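PDB 4Y9J: protein ACDH-11, isoform b from Caenorhabditis elegans, which belongs to the acyl-CoA dehydrogenase family of flavoproteins and binds flavin-adenine dinucleotide, four copies forming the assembly. Local coordinates for residues N26-K29 against I33-R36; K131-S136 against Y326-I331. One frame throughout, in Å; residues are numbered along the deposited sequence.

Overall arrangement
From the N terminus the chain runs through strand 9-14 into a loop, and contact 1 closes the last turn of that loop: residues 26-29 fold back on 33-36 at the start of helix 34-41, with three residues between. Contact 2 comes later and spans far more chain, joining the end of helix 121-135 to the later half of helix 304-338 across the whole beta-rich middle domain. The two are in series, neither nested nor crossed. Their centres lie about 11 Å apart and they touch, since Leu-134 and Phe-133 of contact 2 pack on Leu-34 of contact 1. The N-terminal loop, helix 121-135 and helix 304-338 thus meet in one place.

Contact 1 of 2, residues N26-K29 against I33-R36; sequences NPYK and ILDR
Tyr-28 reaches across to both Leu-34 and Asp-35, and it carries almost the whole contact from the loop side. Its CG stands anti to the backbone N (chi1 -176°), which extends the ring toward the first turn of helix 34-41. There the CD1/CE1 side of the ring packs on CG and CD2 of Leu-34, CD1 lying 3.7 Å from CD2 of Leu-34; the two side chains cross at about a right angle. The hydroxyl end is polar: Tyr-28 OH donates over 2.6 Å to OD1 of Asp-35, which receives it on its anti lone pair, away from OD2. The carboxylate stands almost perpendicular to the ring, the planes being 88° apart. Asp-35 OD1 also bonds to the hydroxyl of Tyr-47 while OD2 forms a salt bridge with Arg-39, so both oxygens are held and the charge is probably well balanced.

The backbones stay farther apart and are joined through water: water 1 donates to Tyr-28 O at 2.8 Å and accepts from Asp-35 N at 3.0 Å. It thereby serves an amide in the opening turn of the helix. Behind the tyrosine, the loop is shaped by an Asx turn, in which Asn-26 OD1 accepts from Tyr-28 N at 2.9 Å in the carbonyl plane; Lys-29 N, at 3.1 Å from the same OD1 and well above that plane, extends it to an Asx motif. In contrast to the buried Tyr-28 and Leu-34, Lys-29 is exposed and its CB points away from the helix.

Leu-134 of helix 121-135 covers Tyr-28 and the neighbouring Pro-27, Phe-373 of helix 352-383 adds to the cover of Leu-34, and Ala-51 and Leu-54 of helix 44-74 pack against the tyrosine.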
loop_
_atom_site.group_PDB
_atom_site.type_symbol
_atom_site.label_atom_id
_atom_site.label_comp_id
_atom_site.label_asym_id
_atom_site.label_seq_id
_atom_site.Cartn_x
_atom_site.Cartn_y
_atom_site.Cartn_z
ATOM N N ASN B 26 7.334 30.733 -14.945
ATOM C CA ASN B 26 5.990 31.232 -15.310
ATOM C C ASN B 26 5.719 30.831 -16.752
ATOM O O ASN B 26 6.440 31.314 -17.641
ATOM C CB ASN B 26 5.961 32.762 -15.179
ATOM C CG ASN B 26 4.591 33.365 -15.535
ATOM O OD1 ASN B 26 4.025 33.058 -16.573
ATOM N ND2 ASN B 26 4.090 34.214 -14.686
ATOM N N PRO B 27 4.717 29.949 -17.007
ATOM C CA PRO B 27 4.562 29.405 -18.334
ATOM C C PRO B 27 3.995 30.374 -19.383
ATOM O O PRO B 27 4.046 30.072 -20.554
ATOM C CB PRO B 27 3.664 28.207 -18.114
ATOM C CG PRO B 27 2.866 28.549 -16.929
ATOM C CD PRO B 27 3.842 29.227 -16.069
ATOM N N TYR B 28 3.442 31.497 -18.977
ATOM C CA TYR B 28 2.995 32.478 -19.912
ATOM C C TYR B 28 4.246 33.239 -20.347
ATOM O O TYR B 28 4.529 33.321 -21.518
ATOM C CB TYR B 28 1.984 33.443 -19.292
ATOM C CG TYR B 28 1.492 34.388 -20.350
ATOM C CD1 TYR B 28 0.628 33.962 -21.326
ATOM C CD2 TYR B 28 2.020 35.657 -20.470
ATOM C CE1 TYR B 28 0.231 34.807 -22.355
ATOM C CE2 TYR B 28 1.644 36.490 -21.510
ATOM C CZ TYR B 28 0.740 36.053 -22.452
ATOM O OH TYR B 28 0.357 36.914 -23.481
ATOM N N LYS B 29 5.020 33.751 -19.409
ATOM C CA LYS B 29 6.205 34.547 -19.728
ATOM C C LYS B 29 7.291 33.756 -20.451
ATOM O O LYS B 29 7.982 34.277 -21.267
ATOM C CB LYS B 29 6.816 35.108 -18.467
ATOM C CG LYS B 29 5.965 36.206 -17.844
ATOM C CD LYS B 29 6.510 36.653 -16.495
ATOM C CE LYS B 29 5.575 37.650 -15.882
ATOM N NZ LYS B 29 6.093 38.122 -14.581
ATOM N N ILE B 33 6.226 31.190 -27.951
ATOM C CA ILE B 33 5.347 31.841 -28.907
ATOM C C ILE B 33 3.952 32.251 -28.489
ATOM O O ILE B 33 3.302 32.946 -29.244
ATOM C CB ILE B 33 5.082 31.014 -30.174
ATOM C CG1 ILE B 33 4.431 29.703 -29.862
ATOM C CG2 ILE B 33 6.313 30.861 -31.063
ATOM C CD1 ILE B 33 3.781 29.161 -31.112
ATOM N N LEU B 34 3.478 31.826 -27.323
ATOM C CA LEU B 34 2.143 32.190 -26.857
ATOM C C LEU B 34 1.813 33.683 -26.848
ATOM O O LEU B 34 0.773 34.089 -27.359
ATOM C CB LEU B 34 1.933 31.642 -25.436
ATOM C CG LEU B 34 0.522 31.829 -24.926
ATOM C CD1 LEU B 34 -0.496 31.319 -25.931
ATOM C CD2 LEU B 34 0.471 31.093 -23.604
ATOM N N ASP B 35 2.659 34.480 -26.207
ATOM C CA ASP B 35 2.395 35.898 -26.120
ATOM C C ASP B 35 2.448 36.547 -27.529
ATOM O O ASP B 35 1.586 37.367 -27.854
ATOM C CB ASP B 35 3.399 36.564 -25.174
ATOM C CG ASP B 35 3.178 38.102 -25.022
ATOM O OD1 ASP B 35 2.196 38.521 -24.348
ATOM O OD2 ASP B 35 4.009 38.873 -25.549
ATOM N N ARG B 36 3.461 36.222 -28.347
ATOM C CA ARG B 36 3.546 36.755 -29.725
ATOM C C ARG B 36 2.288 36.424 -30.525
ATOM O O ARG B 36 1.809 37.260 -31.254
ATOM C CB ARG B 36 4.810 36.290 -30.464
ATOM C CG ARG B 36 6.097 36.943 -29.975
ATOM C CD ARG B 36 7.228 36.925 -30.986
ATOM N NE ARG B 36 7.666 35.610 -31.491
ATOM C CZ ARG B 36 8.361 34.703 -30.801
ATOM N NH1 ARG B 36 8.713 34.917 -29.536
ATOM N NH2 ARG B 36 8.712 33.552 -31.382
HETATM O O HOH W 1 4.895 33.829 -24.275
#

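Contact 2 of 2, residues K131-S136 against Y326-I331; sequences KLFLFS and YMRRII
Phe-133 brings the far end of its ring against the aliphatic stem of Arg-328, with CZ 3.8 Å from CB and equally near CG of Arg-328. A chi1 of 173° swings the phenyl opposite the backbone N and out from helix 121-135 toward the other helix; the arginine bends at both chi2 and chi3 so that its guanidinium lies beyond the end of the ring, the planes 84° apart. That charged end has its own partners, Glu-362 and Asp-31; the phenylalanine touches the hydrocarbon part of the chain, at CB and CG.

Away from this apolar touch the two helices stand apart and are bridged by water. Water 2 donates to Leu-134 O at 2.6 Å and accepts from Arg-329 NH2 at 2.8 Å, lying in the plane of the guanidinium at its edge. Ser-138 accepts from the same NH2 group and Glu-66 forms a salt bridge with NH1, which together would fix how the guanidinium is turned.

The helices belong to the N-terminal helical domain and to the helical domain that follows the beta domain in the acyl-CoA dehydrogenase fold, and the contact lies in the buried seam between them. At the end of 131-136, water 3 bridges Ser-136 OG, at 2.8 Å, and Tyr-326 OH, at 2.9 Å, with a longer link of 3.3 Å to Ser-136 O. The Ser-136 side chain lies near the bound undecanethioate ligand, whereas the Tyr-326 ring packs on Leu-435 and Ala-439 of helix 432-439.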
loop_
_atom_site.group_PDB
_atom_site.type_symbol
_atom_site.label_atom_id
_atom_site.label_comp_id
_atom_site.label_asym_id
_atom_site.label_seq_id
_atom_site.Cartn_x
_atom_site.Cartn_y
_atom_site.Cartn_z
ATOM N N LYS B 131 -5.498 29.890 -21.491
ATOM C CA LYS B 131 -5.535 29.640 -20.062
ATOM C C LYS B 131 -5.515 28.135 -19.780
ATOM O O LYS B 131 -4.789 27.684 -18.901
ATOM C CB LYS B 131 -6.719 30.338 -19.384
ATOM C CG LYS B 131 -6.476 30.593 -17.919
ATOM C CD LYS B 131 -7.555 31.481 -17.305
ATOM C CE LYS B 131 -7.035 32.000 -15.976
ATOM N NZ LYS B 131 -7.907 33.037 -15.368
ATOM N N LEU B 132 -6.287 27.374 -20.540
ATOM C CA LEU B 132 -6.279 25.933 -20.489
ATOM C C LEU B 132 -4.918 25.353 -20.815
ATOM O O LEU B 132 -4.493 24.323 -20.204
ATOM C CB LEU B 132 -7.321 25.341 -21.447
ATOM C CG LEU B 132 -8.767 25.578 -21.051
ATOM C CD1 LEU B 132 -9.661 25.376 -22.273
ATOM C CD2 LEU B 132 -9.156 24.592 -19.962
ATOM N N PHE B 133 -4.251 25.973 -21.773
ATOM C CA PHE B 133 -2.913 25.561 -22.140
ATOM C C PHE B 133 -1.879 25.753 -20.993
ATOM O O PHE B 133 -0.979 24.921 -20.807
ATOM C CB PHE B 133 -2.494 26.240 -23.425
ATOM C CG PHE B 133 -1.035 26.016 -23.832
ATOM C CD1 PHE B 133 -0.584 24.805 -24.386
ATOM C CD2 PHE B 133 -0.099 27.042 -23.617
ATOM C CE1 PHE B 133 0.754 24.676 -24.772
ATOM C CE2 PHE B 133 1.215 26.914 -24.021
ATOM C CZ PHE B 133 1.645 25.755 -24.604
ATOM N N LEU B 134 -1.983 26.851 -20.248
ATOM C CA LEU B 134 -1.156 27.049 -19.069
ATOM C C LEU B 134 -1.528 26.052 -17.942
ATOM O O LEU B 134 -0.640 25.492 -17.271
ATOM C CB LEU B 134 -1.266 28.464 -18.567
ATOM C CG LEU B 134 -0.895 29.547 -19.575
ATOM C CD1 LEU B 134 -1.107 30.881 -18.871
ATOM C CD2 LEU B 134 0.537 29.388 -20.046
ATOM N N PHE B 135 -2.823 25.759 -17.794
ATOM C CA PHE B 135 -3.323 24.919 -16.698
ATOM C C PHE B 135 -2.938 23.465 -16.911
ATOM O O PHE B 135 -2.471 22.794 -15.971
ATOM C CB PHE B 135 -4.871 25.077 -16.579
ATOM C CG PHE B 135 -5.507 24.296 -15.467
ATOM C CD1 PHE B 135 -5.082 24.465 -14.151
ATOM C CD2 PHE B 135 -6.511 23.391 -15.724
ATOM C CE1 PHE B 135 -5.672 23.806 -13.104
ATOM C CE2 PHE B 135 -7.096 22.681 -14.666
ATOM C CZ PHE B 135 -6.701 22.915 -13.369
ATOM N N SER B 136 -3.109 22.982 -18.144
ATOM C CA SER B 136 -3.177 21.528 -18.405
ATOM C C SER B 136 -2.019 20.664 -17.839
ATOM O O SER B 136 -2.283 19.662 -17.178
ATOM C CB SER B 136 -3.403 21.308 -19.897
ATOM O OG SER B 136 -3.876 19.988 -20.098
ATOM N N TYR B 326 1.794 19.094 -22.593
ATOM C CA TYR B 326 2.851 18.128 -22.218
ATOM C C TYR B 326 4.124 18.319 -23.050
ATOM O O TYR B 326 5.241 18.255 -22.511
ATOM C CB TYR B 326 2.356 16.698 -22.333
ATOM C CG TYR B 326 1.255 16.380 -21.340
ATOM C CD1 TYR B 326 1.433 16.596 -20.006
ATOM C CD2 TYR B 326 0.030 15.858 -21.746
ATOM C CE1 TYR B 326 0.434 16.316 -19.090
ATOM C CE2 TYR B 326 -0.962 15.552 -20.830
ATOM C CZ TYR B 326 -0.750 15.798 -19.503
ATOM O OH TYR B 326 -1.712 15.610 -18.532
ATOM N N MET B 327 3.939 18.566 -24.346
ATOM C CA MET B 327 5.059 18.841 -25.246
ATOM C C MET B 327 5.815 20.099 -24.817
ATOM O O MET B 327 7.039 20.096 -24.614
ATOM C CB MET B 327 4.568 18.934 -26.675
ATOM C CG MET B 327 3.983 17.638 -27.206
ATOM S SD MET B 327 2.851 17.740 -28.654
ATOM C CE MET B 327 3.937 18.485 -29.758
ATOM N N ARG B 328 5.096 21.183 -24.608
ATOM C CA ARG B 328 5.729 22.424 -24.151
ATOM C C ARG B 328 6.344 22.248 -22.769
ATOM O O ARG B 328 7.449 22.767 -22.520
ATOM C CB ARG B 328 4.720 23.553 -24.146
ATOM C CG ARG B 328 5.166 24.858 -23.430
ATOM C CD ARG B 328 6.394 25.493 -24.013
ATOM N NE ARG B 328 6.185 25.800 -25.436
ATOM C CZ ARG B 328 7.062 25.658 -26.414
ATOM N NH1 ARG B 328 8.281 25.178 -26.161
ATOM N NH2 ARG B 328 6.724 26.011 -27.670
ATOM N N ARG B 329 5.656 21.575 -21.860
ATOM C CA ARG B 329 6.189 21.423 -20.509
ATOM C C ARG B 329 7.581 20.686 -20.513
ATOM O O ARG B 329 8.534 21.143 -19.907
ATOM C CB ARG B 329 5.172 20.736 -19.572
ATOM C CG ARG B 329 5.684 20.453 -18.174
ATOM C CD ARG B 329 6.088 21.741 -17.470
ATOM N NE ARG B 329 4.951 22.671 -17.245
ATOM C CZ ARG B 329 4.139 22.634 -16.185
ATOM N NH1 ARG B 329 4.238 21.666 -15.283
ATOM N NH2 ARG B 329 3.162 23.532 -16.076
ATOM N N ILE B 330 7.665 19.587 -21.223
ATOM C CA ILE B 330 8.891 18.831 -21.261
ATOM C C ILE B 330 9.989 19.633 -21.891
ATOM O O ILE B 330 11.093 19.600 -21.408
ATOM C CB ILE B 330 8.701 17.401 -21.800
ATOM C CG1 ILE B 330 9.880 16.501 -21.369
ATOM C CG2 ILE B 330 8.644 17.400 -23.305
ATOM C CD1 ILE B 330 9.963 16.313 -19.870
ATOM N N ILE B 331 9.708 20.422 -22.920
ATOM C CA ILE B 331 10.716 21.195 -23.553
ATOM C C ILE B 331 11.151 22.336 -22.610
ATOM O O ILE B 331 12.317 22.649 -22.509
ATOM C CB ILE B 331 10.187 21.786 -24.899
ATOM C CG1 ILE B 331 9.895 20.700 -25.938
ATOM C CG2 ILE B 331 11.137 22.844 -25.465
ATOM C CD1 ILE B 331 9.228 21.291 -27.185
HETATM O O HOH W 2 1.955 25.384 -17.730
HETATM O O HOH W 3 -3.902 17.423 -18.906
#